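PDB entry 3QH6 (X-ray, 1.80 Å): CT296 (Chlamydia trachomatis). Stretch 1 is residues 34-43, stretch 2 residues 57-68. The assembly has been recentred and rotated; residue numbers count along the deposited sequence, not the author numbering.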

# COMPACT_ATOMS: atom_id res chain seq x y z
N GLN A 34 13.52 3.78 4.82
CA GLN A 34 14.50 4.14 3.80
C GLN A 34 13.80 4.87 2.66
O GLN A 34 14.23 5.94 2.25
CB GLN A 34 15.26 2.91 3.29
N LEU A 35 12.71 4.31 2.15
CA LEU A 35 11.89 4.98 1.13
C LEU A 35 11.45 6.39 1.58
O LEU A 35 11.61 7.36 0.85
CB LEU A 35 10.64 4.12 0.82
CG LEU A 35 9.72 4.62 -0.31
CD1 LEU A 35 10.50 4.75 -1.61
CD2 LEU A 35 8.52 3.73 -0.53
N GLU A 36 10.89 6.50 2.78
CA GLU A 36 10.47 7.79 3.29
C GLU A 36 11.63 8.82 3.33
O GLU A 36 11.42 10.01 3.04
CB GLU A 36 9.83 7.67 4.67
CG GLU A 36 9.06 8.96 4.98
CD GLU A 36 8.70 9.14 6.44
OE1 GLU A 36 7.52 9.51 6.69
OE2 GLU A 36 9.59 8.92 7.31
N ALA A 37 12.82 8.38 3.70
CA ALA A 37 13.96 9.29 3.79
C ALA A 37 14.35 9.79 2.40
O ALA A 37 14.65 10.96 2.22
CB ALA A 37 15.14 8.63 4.51
N GLU A 38 14.30 8.91 1.41
CA GLU A 38 14.57 9.30 0.02
C GLU A 38 13.50 10.24 -0.52
O GLU A 38 13.82 11.16 -1.28
CB GLU A 38 14.70 8.08 -0.89
CG GLU A 38 15.80 7.10 -0.43
CD GLU A 38 16.47 6.34 -1.58
OE1 GLU A 38 16.54 6.86 -2.71
OE2 GLU A 38 16.93 5.20 -1.33
N LEU A 39 12.24 10.02 -0.15
CA LEU A 39 11.17 10.92 -0.58
C LEU A 39 11.37 12.31 0.05
O LEU A 39 11.13 13.32 -0.60
CB LEU A 39 9.78 10.37 -0.22
CG LEU A 39 9.26 9.20 -1.08
CD1 LEU A 39 8.20 8.38 -0.38
CD2 LEU A 39 8.74 9.71 -2.42
N LYS A 40 11.81 12.37 1.30
CA LYS A 40 12.00 13.68 1.91
C LYS A 40 13.13 14.43 1.20
O LYS A 40 13.04 15.64 1.00
CB LYS A 40 12.26 13.55 3.41
CG LYS A 40 10.98 13.23 4.18
CD LYS A 40 11.19 13.22 5.69
CE LYS A 40 9.88 13.01 6.41
NZ LYS A 40 10.03 13.10 7.89
N LEU A 41 14.16 13.71 0.75
CA LEU A 41 15.27 14.32 0.00
C LEU A 41 14.81 14.83 -1.36
O LEU A 41 15.07 15.98 -1.72
CB LEU A 41 16.40 13.31 -0.22
CG LEU A 41 17.28 12.94 0.98
CD1 LEU A 41 18.34 11.94 0.55
CD2 LEU A 41 17.92 14.15 1.62
N PHE A 42 14.16 13.95 -2.10
CA PHE A 42 13.57 14.27 -3.40
C PHE A 42 12.84 15.63 -3.39
O PHE A 42 12.72 16.27 -4.43
CB PHE A 42 12.64 13.14 -3.82
CG PHE A 42 11.88 13.40 -5.09
CD1 PHE A 42 12.53 13.77 -6.26
CD2 PHE A 42 10.50 13.23 -5.13
CE1 PHE A 42 11.82 14.00 -7.43
CE2 PHE A 42 9.78 13.45 -6.30
CZ PHE A 42 10.44 13.84 -7.45
N LEU A 43 12.36 16.07 -2.23
CA LEU A 43 11.79 17.41 -2.13
C LEU A 43 12.86 18.49 -2.29
O LEU A 43 13.36 19.04 -1.31
CB LEU A 43 11.08 17.59 -0.80
CG LEU A 43 9.62 17.15 -0.85
CD1 LEU A 43 9.51 15.85 -1.61
CD2 LEU A 43 9.05 17.01 0.56
N TRP A 57 4.06 16.51 -7.79
CA TRP A 57 5.39 16.35 -7.20
C TRP A 57 5.44 15.17 -6.23
O TRP A 57 6.46 14.46 -6.14
CB TRP A 57 5.80 17.63 -6.47
N ARG A 58 4.34 14.98 -5.51
CA ARG A 58 4.16 13.80 -4.66
C ARG A 58 3.41 12.68 -5.40
O ARG A 58 3.14 11.64 -4.83
CB ARG A 58 3.39 14.19 -3.38
CG ARG A 58 4.28 14.86 -2.33
CD ARG A 58 3.60 15.08 -0.99
NE ARG A 58 2.58 16.12 -1.07
CZ ARG A 58 1.27 15.89 -1.00
NH1 ARG A 58 0.79 14.66 -0.84
NH2 ARG A 58 0.42 16.91 -1.08
N GLU A 59 3.09 12.91 -6.67
CA GLU A 59 2.41 11.91 -7.50
C GLU A 59 3.40 11.04 -8.29
O GLU A 59 4.41 11.53 -8.79
CB GLU A 59 1.50 12.60 -8.52
CG GLU A 59 0.28 13.25 -7.94
CD GLU A 59 -0.52 13.99 -8.99
OE1 GLU A 59 0.10 14.81 -9.71
OE2 GLU A 59 -1.75 13.74 -9.11
N ASN A 60 3.09 9.75 -8.40
CA ASN A 60 3.88 8.81 -9.17
C ASN A 60 5.35 8.87 -8.79
O ASN A 60 6.23 8.99 -9.65
CB ASN A 60 3.65 9.04 -10.67
CG ASN A 60 2.18 8.84 -11.04
OD1 ASN A 60 1.48 8.03 -10.42
ND2 ASN A 60 1.71 9.59 -12.04
N VAL A 61 5.62 8.77 -7.50
CA VAL A 61 7.02 8.79 -7.05
C VAL A 61 7.79 7.52 -7.45
O VAL A 61 9.02 7.52 -7.41
CB VAL A 61 7.13 9.06 -5.54
CG1 VAL A 61 6.58 10.45 -5.22
CG2 VAL A 61 6.40 7.97 -4.73
N HIS A 62 7.10 6.46 -7.87
CA HIS A 62 7.81 5.30 -8.39
C HIS A 62 8.58 5.62 -9.66
O HIS A 62 9.53 4.90 -10.01
CB HIS A 62 6.92 4.09 -8.64
CG HIS A 62 6.00 4.24 -9.81
ND1 HIS A 62 4.83 4.98 -9.74
CD2 HIS A 62 6.06 3.74 -11.06
CE1 HIS A 62 4.21 4.92 -10.91
NE2 HIS A 62 4.95 4.19 -11.73
N ARG A 63 8.20 6.67 -10.39
CA ARG A 63 8.96 7.03 -11.59
C ARG A 63 10.32 7.65 -11.22
O ARG A 63 11.21 7.82 -12.07
CB ARG A 63 8.16 8.02 -12.46
CG ARG A 63 6.91 7.43 -13.09
CD ARG A 63 6.20 8.48 -13.95
NE ARG A 63 6.98 8.82 -15.15
CZ ARG A 63 6.91 8.15 -16.30
NH1 ARG A 63 6.11 7.10 -16.42
NH2 ARG A 63 7.65 8.52 -17.34
N THR A 64 10.49 7.98 -9.95
CA THR A 64 11.71 8.68 -9.54
C THR A 64 12.60 7.90 -8.60
O THR A 64 13.81 8.15 -8.54
CB THR A 64 11.37 10.02 -8.89
OG1 THR A 64 10.74 10.86 -9.88
CG2 THR A 64 12.65 10.70 -8.38
N LEU A 65 12.01 6.97 -7.87
CA LEU A 65 12.76 6.19 -6.88
C LEU A 65 12.50 4.70 -7.06
O LEU A 65 11.34 4.28 -7.11
CB LEU A 65 12.27 6.57 -5.47
CG LEU A 65 12.34 8.04 -5.09
CD1 LEU A 65 11.98 8.23 -3.63
CD2 LEU A 65 13.74 8.58 -5.37
N PRO A 66 13.57 3.87 -7.09
CA PRO A 66 13.36 2.45 -7.35
C PRO A 66 12.74 1.74 -6.15
O PRO A 66 12.17 0.66 -6.31
CB PRO A 66 14.78 1.94 -7.63
CG PRO A 66 15.64 2.83 -6.81
CD PRO A 66 14.99 4.19 -6.94
N GLY A 67 12.80 2.36 -4.97
CA GLY A 67 12.31 1.75 -3.75
C GLY A 67 10.82 1.42 -3.78
O GLY A 67 10.40 0.49 -3.09
N VAL A 68 10.04 2.13 -4.58
CA VAL A 68 8.61 1.86 -4.62
C VAL A 68 8.37 0.53 -5.28
O VAL A 68 7.75 -0.33 -4.70
CB VAL A 68 7.79 2.92 -5.37
CG1 VAL A 68 6.29 2.54 -5.32
CG2 VAL A 68 8.06 4.28 -4.77

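Apolar packing holds these two stretches together; among the atoms modelled, no hydrogen bond passes between them. Stretch 1 is largely helical, and Leu-35, Glu-38 and Phe-42, spaced three and four residues apart, direct their CA-to-CB bonds toward stretch 2. The helix satisfies backbone groups internally, as in the bonds from Leu-39 N to Leu-35 O (2.9 Å) and from Phe-42 N to Glu-38 O (2.9 Å); the contact itself is made largely by side-chain carbon.

The aliphatic contacts centre on Leu-65, whose CD1 lies 3.8 Å from Leu-39 CD2 and 4.3 Å from Leu-35 CD1. A leucine suits this place because its side chain is long enough to carry one methyl, CD1, in among Leu-35, Glu-38 and Leu-39, and has no polar atom to satisfy there. The same methyl lies 3.9 Å from Glu-38 CB, so the glutamate contributes an aliphatic carbon here while remaining exposed. Leu-39 sets out sideways, but its end comes nearer, bringing CD2 to 3.6 Å from Val-61 CB. The short, beta-branched valine presents its bulk close to its own backbone. Val-61 O accepts hydrogen bonds from Thr-64 N (3.0 Å) and Leu-65 N (3.1 Å), within a compact turn.

At Gly-67 the backbones come closest, with its CA 5.9 Å from Leu-35 CA. Leu-35 CD1 packs 4.0 Å from Gly-67 C and 4.0 Å from Val-68 CG2. Glycine fits because a CB in ideal position would lie only 3.1 Å from Leu-35 CD1, a tight approach.

The aromatic contacts belong to Phe-42. Thr-64 CG2 sits over one ring face, 3.9 Å from the centroid of the Phe-42 ring and 26° off its normal, a CH-pi interaction in which a methyl meets the pi cloud. At the ring edge, Phe-42 CE2 approaches Trp-57 O at 3.5 Å, placing the carbonyl oxygen near the ring plane, where aromatic hydrogens carry slight positive charge.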